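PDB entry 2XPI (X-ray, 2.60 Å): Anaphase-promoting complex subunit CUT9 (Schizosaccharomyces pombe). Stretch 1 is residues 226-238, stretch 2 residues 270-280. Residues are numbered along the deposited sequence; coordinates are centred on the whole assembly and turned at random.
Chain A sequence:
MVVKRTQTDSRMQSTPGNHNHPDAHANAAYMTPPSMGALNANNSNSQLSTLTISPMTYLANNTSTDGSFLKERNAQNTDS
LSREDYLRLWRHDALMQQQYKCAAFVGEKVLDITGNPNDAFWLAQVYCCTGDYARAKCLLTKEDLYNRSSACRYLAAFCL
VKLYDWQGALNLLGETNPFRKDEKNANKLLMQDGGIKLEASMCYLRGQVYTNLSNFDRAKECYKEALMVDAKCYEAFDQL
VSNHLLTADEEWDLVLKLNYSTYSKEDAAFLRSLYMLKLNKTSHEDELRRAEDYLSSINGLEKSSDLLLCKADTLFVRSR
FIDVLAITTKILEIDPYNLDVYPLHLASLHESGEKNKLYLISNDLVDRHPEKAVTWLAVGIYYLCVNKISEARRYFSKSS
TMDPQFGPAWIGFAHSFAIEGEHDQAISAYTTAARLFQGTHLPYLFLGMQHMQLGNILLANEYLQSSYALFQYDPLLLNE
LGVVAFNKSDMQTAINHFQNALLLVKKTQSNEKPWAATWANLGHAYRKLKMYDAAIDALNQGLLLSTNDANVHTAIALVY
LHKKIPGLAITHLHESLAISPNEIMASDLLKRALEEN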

# COMPACT_ATOMS: atom_id res chain seq x y z
N ALA A 226 21.77 -2.00 17.38
CA ALA A 226 21.83 -1.44 16.03
C ALA A 226 22.67 -0.17 16.03
O ALA A 226 23.63 -0.06 15.25
N LEU A 227 22.33 0.77 16.91
CA LEU A 227 23.01 2.06 16.96
C LEU A 227 24.49 1.93 17.31
O LEU A 227 25.34 2.56 16.68
N MET A 228 24.83 1.11 18.30
CA MET A 228 26.24 0.92 18.61
C MET A 228 26.98 0.34 17.41
O MET A 228 28.11 0.74 17.12
N VAL A 229 26.33 -0.58 16.70
CA VAL A 229 26.94 -1.21 15.51
C VAL A 229 27.19 -0.22 14.37
O VAL A 229 28.24 -0.25 13.72
N ASP A 230 26.22 0.66 14.11
CA ASP A 230 26.34 1.67 13.07
C ASP A 230 25.48 2.87 13.46
O ASP A 230 24.26 2.79 13.50
N ALA A 231 26.14 3.98 13.74
CA ALA A 231 25.46 5.21 14.13
C ALA A 231 24.45 5.68 13.11
O ALA A 231 23.67 6.58 13.39
N LYS A 232 24.45 5.10 11.91
CA LYS A 232 23.57 5.57 10.84
C LYS A 232 22.19 4.92 10.89
O LYS A 232 21.26 5.36 10.22
N CYS A 233 22.04 3.89 11.71
CA CYS A 233 20.73 3.27 11.89
C CYS A 233 19.73 4.15 12.67
O CYS A 233 19.34 3.86 13.80
N TYR A 234 19.31 5.21 12.03
CA TYR A 234 18.34 6.11 12.61
C TYR A 234 16.92 5.52 12.75
O TYR A 234 16.14 6.06 13.52
N GLU A 235 16.57 4.45 12.05
CA GLU A 235 15.24 3.85 12.25
C GLU A 235 15.16 3.32 13.67
O GLU A 235 14.10 3.34 14.28
N ALA A 236 16.29 2.80 14.17
CA ALA A 236 16.41 2.33 15.55
C ALA A 236 16.27 3.47 16.57
O ALA A 236 15.45 3.41 17.48
N PHE A 237 17.09 4.50 16.42
CA PHE A 237 17.05 5.72 17.22
C PHE A 237 15.63 6.27 17.26
O PHE A 237 15.09 6.59 18.32
N ASP A 238 15.03 6.37 16.09
CA ASP A 238 13.68 6.88 16.02
C ASP A 238 12.70 5.98 16.79
O ASP A 238 11.76 6.47 17.39
N PHE A 270 29.11 16.46 13.38
CA PHE A 270 27.92 16.85 12.65
C PHE A 270 26.77 15.91 12.95
O PHE A 270 25.68 16.34 13.33
N LEU A 271 27.00 14.61 12.81
CA LEU A 271 25.94 13.66 13.07
C LEU A 271 25.57 13.65 14.56
O LEU A 271 24.40 13.69 14.90
N ARG A 272 26.56 13.63 15.44
CA ARG A 272 26.29 13.67 16.87
C ARG A 272 25.42 14.87 17.27
O ARG A 272 24.52 14.72 18.08
N SER A 273 25.70 16.05 16.70
CA SER A 273 24.89 17.24 16.99
C SER A 273 23.45 17.07 16.49
O SER A 273 22.51 17.50 17.14
N LEU A 274 23.29 16.45 15.33
CA LEU A 274 21.95 16.16 14.82
C LEU A 274 21.18 15.31 15.80
O LEU A 274 20.01 15.58 16.07
N TYR A 275 21.81 14.28 16.35
CA TYR A 275 21.14 13.38 17.29
C TYR A 275 20.76 14.10 18.59
O TYR A 275 19.65 13.98 19.08
N MET A 276 21.70 14.86 19.14
CA MET A 276 21.44 15.62 20.34
C MET A 276 20.22 16.54 20.19
O MET A 276 19.52 16.81 21.17
N LEU A 277 19.93 17.01 18.98
CA LEU A 277 18.76 17.85 18.77
C LEU A 277 17.45 17.10 19.02
O LEU A 277 16.41 17.73 19.19
N LYS A 278 17.50 15.77 19.01
CA LYS A 278 16.31 14.95 19.24
C LYS A 278 15.99 14.76 20.72
O LYS A 278 14.94 14.22 21.08
N LEU A 279 16.90 15.22 21.57
CA LEU A 279 16.99 14.78 22.95
C LEU A 279 16.37 15.72 23.97
O LEU A 279 15.85 16.77 23.62
N ASN A 280 16.45 15.32 25.23
CA ASN A 280 15.96 16.14 26.34
C ASN A 280 16.64 17.50 26.40
O ASN A 280 17.84 17.61 26.66

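Tyr275 and Phe237 cover the most surface in this contact, which buries 387 Å² in total. The CA-to-CB bond of Tyr275 points sideways relative to the first stretch, but with chi1 at -78° (m) the ring swings across to the first stretch and its end comes nearer. There its hydroxyl donates a hydrogen bond to a backbone carbonyl in the Asp230-Cys233 turn, which links the two helical segments of the first stretch, Tyr275 OH to Ala231 O at 2.8 Å. The bond gives the hydroxyl of this buried tyrosine a backbone partner.

Phe237, in the t rotamer, points toward the second stretch and lays its ring against that of Tyr275 in a face-to-face stack, with centroids 4.5 Å apart and planes inclined by 22°. The edge of the Phe237 ring is lined by Lys278 and Leu279, with Phe237 CE2 3.7 Å from Lys278 CG and Phe237 CZ 3.8 Å from Leu279 CD1. The lysine thus contributes its aliphatic portion here, while its NZ is hydrogen-bonded elsewhere in the structure.

Tyr234, also t, extends the aromatic cluster, its CD1 lying 3.8 Å from Tyr275 CE2. To one side of the Tyr275 hydroxyl, Ala231 CB meets Leu271 CD2 at 4.0 Å; Leu271 points toward the turn with chi1 t and chi2 p.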

# COMPACT_ATOMS: atom_id res chain seq x y z
CB ALA A 226 20.42 -1.16 15.50
CB LEU A 227 22.30 3.03 17.89
CG LEU A 227 21.22 3.93 17.27
CD1 LEU A 227 20.67 4.93 18.27
CD2 LEU A 227 21.74 4.70 16.05
CB MET A 228 26.43 0.01 19.83
CG MET A 228 25.78 0.53 21.10
SD MET A 228 26.39 2.16 21.56
CE MET A 228 28.10 1.80 21.97
CB VAL A 229 26.09 -2.39 15.00
CG1 VAL A 229 26.65 -2.91 13.66
CG2 VAL A 229 26.04 -3.50 16.03
CB ASP A 230 25.90 1.11 11.70
CG ASP A 230 26.24 2.05 10.53
OD1 ASP A 230 25.98 3.27 10.65
OD2 ASP A 230 26.75 1.56 9.48
CB ALA A 231 26.48 6.30 14.40
CB LYS A 232 24.21 5.44 9.45
CG LYS A 232 25.50 6.24 9.30
CD LYS A 232 26.00 6.32 7.84
CE LYS A 232 26.09 4.96 7.16
NZ LYS A 232 26.95 4.02 7.90
CB CYS A 233 20.87 1.91 12.57
SG CYS A 233 19.41 0.97 12.34
CB TYR A 234 18.36 7.42 11.81
CG TYR A 234 17.31 8.42 12.17
CD1 TYR A 234 17.62 9.55 12.91
CD2 TYR A 234 16.00 8.25 11.74
CE1 TYR A 234 16.64 10.48 13.22
CE2 TYR A 234 15.03 9.16 12.04
CZ TYR A 234 15.34 10.28 12.79
OH TYR A 234 14.33 11.17 13.09
CB GLU A 235 14.90 2.68 11.31
CG GLU A 235 14.61 2.99 9.86
CD GLU A 235 13.29 3.71 9.56
OE1 GLU A 235 12.20 3.30 10.00
OE2 GLU A 235 13.37 4.68 8.80
CB ALA A 236 17.72 1.62 15.74
CB PHE A 237 17.97 6.77 16.57
CG PHE A 237 18.20 7.97 17.41
CD1 PHE A 237 18.69 7.85 18.71
CD2 PHE A 237 17.95 9.24 16.91
CE1 PHE A 237 18.91 8.98 19.50
CE2 PHE A 237 18.18 10.36 17.69
CZ PHE A 237 18.65 10.23 18.99
CB ASP A 238 13.25 7.08 14.57
CG ASP A 238 11.79 7.47 14.46
OD1 ASP A 238 11.01 6.70 13.86
OD2 ASP A 238 11.43 8.53 15.02
CB PHE A 270 28.23 16.86 11.15
CG PHE A 270 27.03 17.06 10.27
CD1 PHE A 270 26.49 18.32 10.08
CD2 PHE A 270 26.47 15.99 9.60
CE1 PHE A 270 25.39 18.50 9.25
CE2 PHE A 270 25.39 16.16 8.77
CZ PHE A 270 24.85 17.43 8.60
CB LEU A 271 26.33 12.25 12.61
CG LEU A 271 25.33 11.14 12.91
CD1 LEU A 271 23.96 11.38 12.24
CD2 LEU A 271 25.91 9.78 12.53
CB ARG A 272 27.58 13.65 17.69
CG ARG A 272 27.35 13.81 19.17
CD ARG A 272 28.55 13.32 19.96
NE ARG A 272 29.80 13.63 19.27
CZ ARG A 272 30.35 14.84 19.26
NH1 ARG A 272 29.74 15.83 19.92
NH2 ARG A 272 31.49 15.06 18.61
CB SER A 273 25.50 18.52 16.37
OG SER A 273 26.86 18.72 16.73
CB LEU A 274 22.03 15.41 13.48
CG LEU A 274 21.74 16.14 12.16
CD1 LEU A 274 22.12 17.59 12.20
CD2 LEU A 274 22.44 15.42 11.03
CB TYR A 275 22.00 12.14 17.56
CG TYR A 275 21.92 11.13 16.43
CD1 TYR A 275 22.58 9.91 16.50
CD2 TYR A 275 21.17 11.41 15.30
CE1 TYR A 275 22.48 9.00 15.48
CE2 TYR A 275 21.08 10.51 14.28
CZ TYR A 275 21.74 9.31 14.37
OH TYR A 275 21.62 8.42 13.32
CB MET A 276 22.70 16.38 20.78
CG MET A 276 23.79 15.44 21.32
SD MET A 276 25.39 16.23 21.65
CE MET A 276 24.87 17.89 21.34
CB LEU A 277 18.71 18.40 17.34
CG LEU A 277 19.76 19.39 16.84
CD1 LEU A 277 19.22 20.03 15.58
CD2 LEU A 277 20.09 20.45 17.89
CB LYS A 278 16.47 13.57 18.58
CG LYS A 278 16.51 13.60 17.07
CD LYS A 278 15.41 14.52 16.56
CE LYS A 278 15.18 14.39 15.06
NZ LYS A 278 13.91 15.09 14.69
CB LEU A 279 18.45 14.57 23.31
CG LEU A 279 19.04 13.18 23.14
CD1 LEU A 279 18.22 12.31 22.20
CD2 LEU A 279 20.48 13.33 22.68
CB ASN A 280 16.14 15.43 27.67
CG ASN A 280 15.45 16.17 28.81
OD1 ASN A 280 16.01 17.10 29.39
ND2 ASN A 280 14.22 15.76 29.11